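RagB/SusD domain protein (Flavobacterium johnsoniae, PDB 5J5U) probably binds chitin or chitin-derived oligosaccharides at the outer membrane, as a SusD homologue of a chitin utilization system. Local coordinates at residues L172-D177 against D222-H227. Numbering follows the deposited sequence.
Sequences LFYNGD and DNCLMH
Tyr-174 reaches from its loop to the backbone of Asp-222 and Asn-223 and to Cys-224. From CB outward, the side chain leaves beside the backbone N, with CG anti to the carbonyl carbon (chi1 -65°). CB of Phe-173 sits over one face of the ring, toward the rim. Farther out, CE2 comes 3.4 Å from O of Asn-223, and CZ packs 4.2 Å from CB of Cys-224. At the tip, OH donates a 2.6 Å hydrogen bond to O of Asp-222, meeting that carbonyl at a C=O...OH angle of 159°. A phenylalanine here would probably leave the carbonyl of buried Asp-222 without its hydroxyl donor.

Next door, SG of Cys-224 stands over one face of the Phe-173 ring, a little toward the rim, 3.6 Å from its centroid and 17° off the normal, while O of Leu-225 lies 3.3 Å from CD1 of Phe-173. Met-226, bent at chi2 and chi3, brings CE to 3.6 Å from CD1 of Leu-172. Trp-181 meets the Tyr-174 ring edge-to-face. A Cys sulfur-aromatic contact and a tyrosine-to-backbone hydrogen bond thus join the loop before helix 178-195, which ends in a type I' turn, to the segment that pairs with strand 332-335 in a small antiparallel sheet of this mainly helical SusD-like fold.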
loop_
_atom_site.group_PDB
_atom_site.type_symbol
_atom_site.label_atom_id
_atom_site.label_comp_id
_atom_site.label_asym_id
_atom_site.label_seq_id
_atom_site.Cartn_x
_atom_site.Cartn_y
_atom_site.Cartn_z
ATOM N N LEU A 172 -3.227 2.043 -19.204
ATOM C CA LEU A 172 -3.382 3.404 -18.689
ATOM C C LEU A 172 -2.210 3.836 -17.796
ATOM O O LEU A 172 -1.996 5.020 -17.567
ATOM C CB LEU A 172 -4.693 3.525 -17.913
ATOM C CG LEU A 172 -5.938 3.306 -18.767
ATOM C CD1 LEU A 172 -7.193 3.294 -17.901
ATOM C CD2 LEU A 172 -6.048 4.321 -19.876
ATOM N N PHE A 173 -1.462 2.867 -17.294
ATOM C CA PHE A 173 -0.334 3.150 -16.421
ATOM C C PHE A 173 0.764 3.820 -17.218
ATOM O O PHE A 173 1.390 4.783 -16.779
ATOM C CB PHE A 173 0.234 1.863 -15.799
ATOM C CG PHE A 173 -0.648 1.208 -14.767
ATOM C CD1 PHE A 173 -1.679 1.901 -14.150
ATOM C CD2 PHE A 173 -0.426 -0.118 -14.416
ATOM C CE1 PHE A 173 -2.487 1.284 -13.208
ATOM C CE2 PHE A 173 -1.218 -0.749 -13.464
ATOM C CZ PHE A 173 -2.257 -0.049 -12.858
ATOM N N TYR A 174 1.010 3.267 -18.396
ATOM C CA TYR A 174 2.217 3.584 -19.136
ATOM C C TYR A 174 2.045 3.689 -20.637
ATOM O O TYR A 174 3.032 3.858 -21.347
ATOM C CB TYR A 174 3.283 2.518 -18.851
ATOM C CG TYR A 174 3.785 2.455 -17.428
ATOM C CD1 TYR A 174 3.834 1.245 -16.743
ATOM C CD2 TYR A 174 4.230 3.590 -16.778
ATOM C CE1 TYR A 174 4.307 1.171 -15.445
ATOM C CE2 TYR A 174 4.714 3.529 -15.473
ATOM C CZ TYR A 174 4.745 2.312 -14.807
ATOM O OH TYR A 174 5.236 2.238 -13.506
ATOM N N ASN A 175 0.813 3.570 -21.123
ATOM C CA ASN A 175 0.545 3.627 -22.563
ATOM C C ASN A 175 1.421 2.667 -23.356
ATOM O O ASN A 175 1.917 3.031 -24.424
ATOM C CB ASN A 175 0.758 5.043 -23.118
ATOM C CG ASN A 175 -0.213 6.043 -22.563
ATOM O OD1 ASN A 175 -1.431 5.850 -22.600
ATOM N ND2 ASN A 175 0.322 7.133 -22.033
ATOM N N GLY A 176 1.638 1.470 -22.811
ATOM C CA GLY A 176 2.304 0.383 -23.515
ATOM C C GLY A 176 3.821 0.448 -23.623
ATOM O O GLY A 176 4.435 -0.410 -24.257
ATOM N N ASP A 177 4.447 1.431 -22.990
ATOM C CA ASP A 177 5.904 1.474 -22.997
ATOM C C ASP A 177 6.415 0.257 -22.249
ATOM O O ASP A 177 6.248 0.166 -21.039
ATOM C CB ASP A 177 6.424 2.773 -22.362
ATOM C CG ASP A 177 7.970 2.857 -22.331
ATOM O OD1 ASP A 177 8.663 1.839 -22.560
ATOM O OD2 ASP A 177 8.511 3.953 -22.062
ATOM N N ASP A 222 8.828 7.169 -13.546
ATOM C CA ASP A 222 8.533 5.767 -13.757
ATOM C C ASP A 222 7.427 5.228 -12.846
ATOM O O ASP A 222 6.979 4.097 -13.029
ATOM C CB ASP A 222 9.809 4.954 -13.543
ATOM C CG ASP A 222 10.861 5.249 -14.592
ATOM O OD1 ASP A 222 10.467 5.625 -15.718
ATOM O OD2 ASP A 222 12.070 5.091 -14.303
ATOM N N ASN A 223 7.007 6.031 -11.866
ATOM C CA ASN A 223 5.940 5.655 -10.927
ATOM C C ASN A 223 4.715 5.050 -11.591
ATOM O O ASN A 223 4.314 5.477 -12.666
ATOM C CB ASN A 223 5.499 6.856 -10.103
ATOM C CG ASN A 223 6.496 7.231 -9.066
ATOM O OD1 ASN A 223 7.580 6.665 -9.028
ATOM N ND2 ASN A 223 6.143 8.184 -8.203
ATOM N N CYS A 224 4.126 4.052 -10.939
ATOM C CA CYS A 224 2.899 3.450 -11.428
ATOM C C CYS A 224 1.666 4.204 -10.909
ATOM O O CYS A 224 1.335 4.140 -9.725
ATOM C CB CYS A 224 2.840 1.982 -11.027
ATOM S SG CYS A 224 1.532 1.122 -11.816
ATOM N N LEU A 225 1.011 4.921 -11.817
ATOM C CA LEU A 225 -0.110 5.821 -11.522
ATOM C C LEU A 225 -1.325 5.503 -12.333
ATOM O O LEU A 225 -1.213 5.109 -13.489
ATOM C CB LEU A 225 0.248 7.281 -11.840
ATOM C CG LEU A 225 1.011 8.199 -10.908
ATOM C CD1 LEU A 225 0.530 8.049 -9.478
ATOM C CD2 LEU A 225 2.492 7.939 -11.069
ATOM N N MET A 226 -2.490 5.709 -11.743
ATOM C CA MET A 226 -3.706 5.858 -12.516
ATOM C C MET A 226 -4.157 7.315 -12.427
ATOM O O MET A 226 -4.371 7.834 -11.324
ATOM C CB MET A 226 -4.820 4.959 -12.016
ATOM C CG MET A 226 -6.112 5.233 -12.745
ATOM S SD MET A 226 -5.902 4.865 -14.508
ATOM C CE MET A 226 -6.134 3.075 -14.455
ATOM N N HIS A 227 -4.248 7.976 -13.575
ATOM C CA HIS A 227 -4.844 9.300 -13.658
ATOM C C HIS A 227 -6.336 9.115 -13.869
ATOM O O HIS A 227 -6.751 8.371 -14.757
ATOM C CB HIS A 227 -4.216 10.126 -14.777
ATOM C CG HIS A 227 -2.754 10.352 -14.585
ATOM N ND1 HIS A 227 -2.259 11.394 -13.835
ATOM C CD2 HIS A 227 -1.681 9.662 -15.034
ATOM C CE1 HIS A 227 -0.938 11.345 -13.841
ATOM N NE2 HIS A 227 -0.564 10.304 -14.563
#